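Local coordinates for protein endosialidase (Enterobacteria phage phi92, PDB 4HIZ) that cleaves polymers of sialic acid as an endosialidase of a bacteriophage, acting on alpha-2,8 and alpha-2,9 linkages, at residues Ser219-Ala223 and Thr224-Gly228; Gly263-Phe266 and Trp267-Pro270. All coordinates share one frame; numbering follows the deposited sequence.

Contact 1 of 2, residues Ser219-Ala223 and Thr224-Gly228; sequences SNSGA and TGVSG. With SIA (N-acetyl-alpha-neuraminic acid), chain D; SLB (N-acetyl-beta-neuraminic acid), chain B.
In a sialic-acid-binding hairpin loop, turned by a type II beta turn from Ala223 to Val226, Ser221 OG donates a hydrogen bond to Val226 O at 2.7 Å. A chi1 of 71° sets the hydroxyl between its own backbone N and carbonyl carbon and turns it back toward the turn, where it lies in the carbonyl plane of Val226; Ser221 OG also accepts from Ala223 N at 3.0 Å, which makes an ST turn. The beta turn closes through Val226 N to Ala223 O (2.9 Å, 160° at the hydrogen), beside a looser apolar touch of Ala223 CB on Val226 CG2. One water takes the N-H of Ser221 and donates to Val226 O and to carboxylate O1A of the alpha-sialic acid. That carboxylate is held directly as well: Ser227 OG donates to O1A at 2.7 Å, and Asn220 N gives an almost straight bond to O1B at 2.8 Å. Ser219 OG accepts from the acetamido N5 and donates to Asn220 OD1 from above the amide plane. Gly225 N, at the turn, binds O1A of the beta-sialic acid at 2.8 Å. The loop joins strands 215-219 and 230-237; its Ser221 and Ala223 pack on Ile192 and Val226 on Ile194, both of strand 192-194.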
loop_
_atom_site.group_PDB
_atom_site.type_symbol
_atom_site.label_atom_id
_atom_site.label_comp_id
_atom_site.label_asym_id
_atom_site.label_seq_id
_atom_site.Cartn_x
_atom_site.Cartn_y
_atom_site.Cartn_z
ATOM N N SER A 219 4.810 -22.335 -27.667
ATOM C CA SER A 219 5.232 -21.243 -28.552
ATOM C C SER A 219 6.400 -21.710 -29.409
ATOM O O SER A 219 7.271 -22.475 -28.928
ATOM C CB SER A 219 5.646 -19.999 -27.733
ATOM O OG SER A 219 5.823 -18.898 -28.604
ATOM N N ASN A 220 6.406 -21.290 -30.673
ATOM C CA ASN A 220 7.518 -21.608 -31.572
ATOM C C ASN A 220 7.760 -23.116 -31.754
ATOM O O ASN A 220 8.902 -23.546 -31.947
ATOM C CB ASN A 220 8.800 -20.905 -31.120
ATOM C CG ASN A 220 8.585 -19.390 -30.891
ATOM O OD1 ASN A 220 8.201 -18.953 -29.791
ATOM N ND2 ASN A 220 8.827 -18.586 -31.944
ATOM N N SER A 221 6.688 -23.915 -31.728
ATOM C CA SER A 221 6.863 -25.357 -31.788
ATOM C C SER A 221 7.467 -25.886 -33.087
ATOM O O SER A 221 8.027 -26.963 -33.086
ATOM C CB SER A 221 5.511 -26.064 -31.570
ATOM O OG SER A 221 4.676 -25.863 -32.718
ATOM N N GLY A 222 7.320 -25.159 -34.190
ATOM C CA GLY A 222 7.693 -25.692 -35.500
ATOM C C GLY A 222 6.762 -26.809 -35.950
ATOM O O GLY A 222 7.088 -27.532 -36.900
ATOM N N ALA A 223 5.621 -26.977 -35.289
ATOM C CA ALA A 223 4.657 -28.023 -35.655
ATOM C C ALA A 223 3.280 -27.395 -35.824
ATOM O O ALA A 223 2.651 -26.974 -34.840
ATOM C CB ALA A 223 4.612 -29.110 -34.578
ATOM N N THR A 224 2.823 -27.314 -37.067
ATOM C CA THR A 224 1.550 -26.683 -37.390
ATOM C C THR A 224 0.433 -27.219 -36.529
ATOM O O THR A 224 0.283 -28.444 -36.401
ATOM C CB THR A 224 1.185 -26.921 -38.844
ATOM O OG1 THR A 224 2.173 -26.299 -39.651
ATOM C CG2 THR A 224 -0.151 -26.273 -39.162
ATOM N N GLY A 225 -0.301 -26.301 -35.881
ATOM C CA GLY A 225 -1.430 -26.710 -35.060
ATOM C C GLY A 225 -1.109 -26.868 -33.584
ATOM O O GLY A 225 -2.020 -26.944 -32.761
ATOM N N VAL A 226 0.172 -26.952 -33.251
ATOM C CA VAL A 226 0.596 -27.073 -31.858
ATOM C C VAL A 226 1.091 -25.691 -31.445
ATOM O O VAL A 226 2.243 -25.324 -31.684
ATOM C CB VAL A 226 1.682 -28.141 -31.650
ATOM C CG1 VAL A 226 2.064 -28.246 -30.144
ATOM C CG2 VAL A 226 1.176 -29.491 -32.164
ATOM N N SER A 227 0.206 -24.921 -30.829
ATOM C CA SER A 227 0.447 -23.477 -30.724
ATOM C C SER A 227 -0.516 -22.889 -29.707
ATOM O O SER A 227 -1.701 -23.241 -29.710
ATOM C CB SER A 227 0.208 -22.819 -32.103
ATOM O OG SER A 227 0.180 -21.403 -31.995
ATOM N N GLY A 228 -0.017 -21.997 -28.846
ATOM C CA GLY A 228 -0.920 -21.317 -27.954
ATOM C C GLY A 228 -1.429 -22.204 -26.843
ATOM O O GLY A 228 -0.813 -23.212 -26.489
HETATM C C1 SIA D . 3.206 -19.791 -31.536
HETATM C C2 SIA D . 2.267 -18.593 -31.399
HETATM C C3 SIA D . 1.492 -18.617 -30.066
HETATM C C4 SIA D . 2.356 -18.220 -28.873
HETATM C C5 SIA D . 3.137 -16.928 -29.153
HETATM C C6 SIA D . 3.889 -17.021 -30.485
HETATM C C7 SIA D . 4.511 -15.676 -30.870
HETATM C C8 SIA D . 5.376 -15.735 -32.138
HETATM C C9 SIA D . 6.150 -17.033 -32.287
HETATM C C10 SIA D . 4.006 -15.652 -27.224
HETATM C C11 SIA D . 5.020 -15.634 -26.112
HETATM N N5 SIA D . 4.055 -16.721 -28.029
HETATM O O1A SIA D . 2.723 -20.913 -31.291
HETATM O O1B SIA D . 4.406 -19.662 -31.883
HETATM O O4 SIA D . 1.513 -18.030 -27.712
HETATM O O6 SIA D . 3.013 -17.379 -31.558
HETATM O O7 SIA D . 3.414 -14.789 -31.137
HETATM O O8 SIA D . 4.519 -15.598 -33.270
HETATM O O9 SIA D . 5.598 -17.857 -33.335
HETATM O O10 SIA D . 3.194 -14.739 -27.388
HETATM C C1 SLB B . -1.149 -23.027 -36.501
HETATM C C2 SLB B . -1.057 -21.698 -37.225
HETATM C C3 SLB B . -0.383 -21.794 -38.587
HETATM C C4 SLB B . -0.258 -20.489 -39.230
HETATM C C5 SLB B . 0.465 -19.468 -38.401
HETATM C C6 SLB B . 0.105 -19.458 -36.925
HETATM C C7 SLB B . 1.293 -19.039 -36.118
HETATM C C8 SLB B . 0.816 -19.067 -34.711
HETATM C C9 SLB B . 1.862 -18.454 -33.799
HETATM C C10 SLB B . 1.419 -17.301 -39.146
HETATM C C11 SLB B . 1.275 -15.878 -39.713
HETATM N N5 SLB B . 0.257 -18.139 -38.941
HETATM O O1A SLB B . -0.099 -23.531 -36.021
HETATM O O1B SLB B . -2.288 -23.573 -36.397
HETATM O O2 SLB B . -2.430 -21.358 -37.328
HETATM O O4 SLB B . 0.373 -20.616 -40.540
HETATM O O6 SLB B . -0.391 -20.678 -36.316
HETATM O O7 SLB B . 2.347 -19.993 -36.259
HETATM O O8 SLB B . -0.408 -18.355 -34.637
HETATM O O9 SLB B . 1.367 -18.583 -32.487
HETATM O O10 SLB B . 2.532 -17.734 -38.865
HETATM O O HOH W 1 3.957 -23.153 -31.054
HETATM O O HOH W 2 5.099 -27.902 -39.077
#

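Contact 2 of 2, residues Gly263-Phe266 and Trp267-Pro270; sequences GTRF and WDSP
Phe266 points the edge of its ring at the indole face of Trp267, and this T-shaped pair is the tightly packed half of the contact. Phe266 CD2 stands 3.5 Å above the indole plane, over its centre, and the two ring planes lie at 81°. Phe266 CG lies anti to the backbone N (chi1 171°), which turns the ring edge to the indole. Arg180 makes a cation-pi contact with Phe266, and Glu130 takes the indole N-H. Between the rings and the charged side runs a 3-10 turn at the exit of strand 261-264. The carbonyl of Arg265, just before the turn, is gripped from opposite faces: Arg265 O accepts from Asp268 N at 3.1 Å and from Ser269 OG at 2.9 Å, while Ser269 N bonds to Phe266 O at 3.3 Å. The looser side carries the salt bridge from Arg265 NH1 to Asp268 OD2 (2.9 Å); NH1 comes to the oxygen from above the carboxylate plane, with the two flat groups 64° apart. Asp268 is exposed, yet the guanidinium is also hydrogen-bonded, NE to Val216 O and NH2 to Met230 O. Asp501 of a second subunit packs on Arg265, Trp267 and Asp268; His510 of that subunit stacks on the indole and its Trp497 meets it edge-to-face.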
loop_
_atom_site.group_PDB
_atom_site.type_symbol
_atom_site.label_atom_id
_atom_site.label_comp_id
_atom_site.label_asym_id
_atom_site.label_seq_id
_atom_site.Cartn_x
_atom_site.Cartn_y
_atom_site.Cartn_z
ATOM N N GLY A 263 4.884 -24.037 -21.503
ATOM C CA GLY A 263 4.549 -23.661 -20.131
ATOM C C GLY A 263 3.280 -24.377 -19.699
ATOM O O GLY A 263 2.356 -24.577 -20.506
ATOM N N THR A 264 3.226 -24.778 -18.429
ATOM C CA THR A 264 1.945 -25.193 -17.913
ATOM C C THR A 264 1.104 -23.940 -17.628
ATOM O O THR A 264 1.635 -22.808 -17.568
ATOM C CB THR A 264 2.090 -25.965 -16.609
ATOM O OG1 THR A 264 2.759 -25.134 -15.662
ATOM C CG2 THR A 264 2.916 -27.248 -16.844
ATOM N N ARG A 265 -0.189 -24.157 -17.434
ATOM C CA ARG A 265 -1.115 -23.122 -16.974
ATOM C C ARG A 265 -1.760 -23.621 -15.693
ATOM O O ARG A 265 -2.865 -24.180 -15.702
ATOM C CB ARG A 265 -2.172 -22.824 -18.047
ATOM C CG ARG A 265 -1.551 -22.262 -19.355
ATOM C CD ARG A 265 -2.635 -21.764 -20.295
ATOM N NE ARG A 265 -3.260 -22.861 -21.049
ATOM C CZ ARG A 265 -4.566 -23.035 -21.207
ATOM N NH1 ARG A 265 -5.439 -22.222 -20.613
ATOM N NH2 ARG A 265 -4.999 -24.044 -21.961
ATOM N N PHE A 266 -1.032 -23.458 -14.586
ATOM C CA PHE A 266 -1.455 -23.939 -13.281
ATOM C C PHE A 266 -2.872 -23.457 -12.931
ATOM O O PHE A 266 -3.721 -24.222 -12.469
ATOM C CB PHE A 266 -0.445 -23.414 -12.231
ATOM C CG PHE A 266 -0.867 -23.637 -10.772
ATOM C CD1 PHE A 266 -0.574 -24.820 -10.136
ATOM C CD2 PHE A 266 -1.497 -22.621 -10.041
ATOM C CE1 PHE A 266 -0.916 -25.028 -8.779
ATOM C CE2 PHE A 266 -1.853 -22.814 -8.696
ATOM C CZ PHE A 266 -1.547 -23.997 -8.053
ATOM N N TRP A 267 -3.113 -22.172 -13.129
ATOM C CA TRP A 267 -4.365 -21.561 -12.721
ATOM C C TRP A 267 -5.541 -21.885 -13.608
ATOM O O TRP A 267 -6.682 -21.627 -13.212
ATOM C CB TRP A 267 -4.197 -20.016 -12.605
ATOM C CG TRP A 267 -3.210 -19.606 -11.511
ATOM C CD1 TRP A 267 -3.498 -19.409 -10.184
ATOM C CD2 TRP A 267 -1.789 -19.408 -11.647
ATOM N NE1 TRP A 267 -2.344 -19.078 -9.495
ATOM C CE2 TRP A 267 -1.289 -19.058 -10.370
ATOM C CE3 TRP A 267 -0.899 -19.490 -12.721
ATOM C CZ2 TRP A 267 0.056 -18.773 -10.138
ATOM C CZ3 TRP A 267 0.458 -19.186 -12.499
ATOM C CH2 TRP A 267 0.921 -18.836 -11.211
ATOM N N ASP A 268 -5.270 -22.435 -14.800
ATOM C CA ASP A 268 -6.327 -22.900 -15.699
ATOM C C ASP A 268 -6.536 -24.412 -15.648
ATOM O O ASP A 268 -7.400 -24.947 -16.345
ATOM C CB ASP A 268 -6.008 -22.489 -17.154
ATOM C CG ASP A 268 -6.016 -20.985 -17.347
ATOM O OD1 ASP A 268 -6.708 -20.263 -16.591
ATOM O OD2 ASP A 268 -5.330 -20.526 -18.272
ATOM N N SER A 269 -5.742 -25.115 -14.859
ATOM C CA SER A 269 -5.874 -26.585 -14.825
ATOM C C SER A 269 -6.838 -26.996 -13.717
ATOM O O SER A 269 -6.701 -26.559 -12.610
ATOM C CB SER A 269 -4.502 -27.231 -14.563
ATOM O OG SER A 269 -3.584 -26.966 -15.621
ATOM N N PRO A 270 -7.820 -27.845 -14.016
ATOM C CA PRO A 270 -8.681 -28.299 -12.912
ATOM C C PRO A 270 -7.887 -29.016 -11.836
ATOM O O PRO A 270 -6.916 -29.714 -12.149
ATOM C CB PRO A 270 -9.656 -29.277 -13.586
ATOM C CG PRO A 270 -9.120 -29.528 -14.941
ATOM C CD PRO A 270 -8.264 -28.343 -15.330
#

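In the fold
Followed from the N terminus, the chain leaves strand 215-219 and closes contact 1 before turning back into strand 230-237. It then runs through strands 240-244 and 253-254, and opens contact 2 at the end of strand 261-264, on the way to strand 272-275. The two contacts are therefore in series and neither crosses the other. Strands 215-219 and 261-264 are antiparallel neighbours in one sheet, so 219-228 sits at one end of this pair and 263-270 at the other, with centres about 18 Å apart. Contact 1 shapes the outer, glycan-binding tip, whereas contact 2 lies where the chain passes back to the sheet of strands 144-154, 157-166, 172-181 and 272-275.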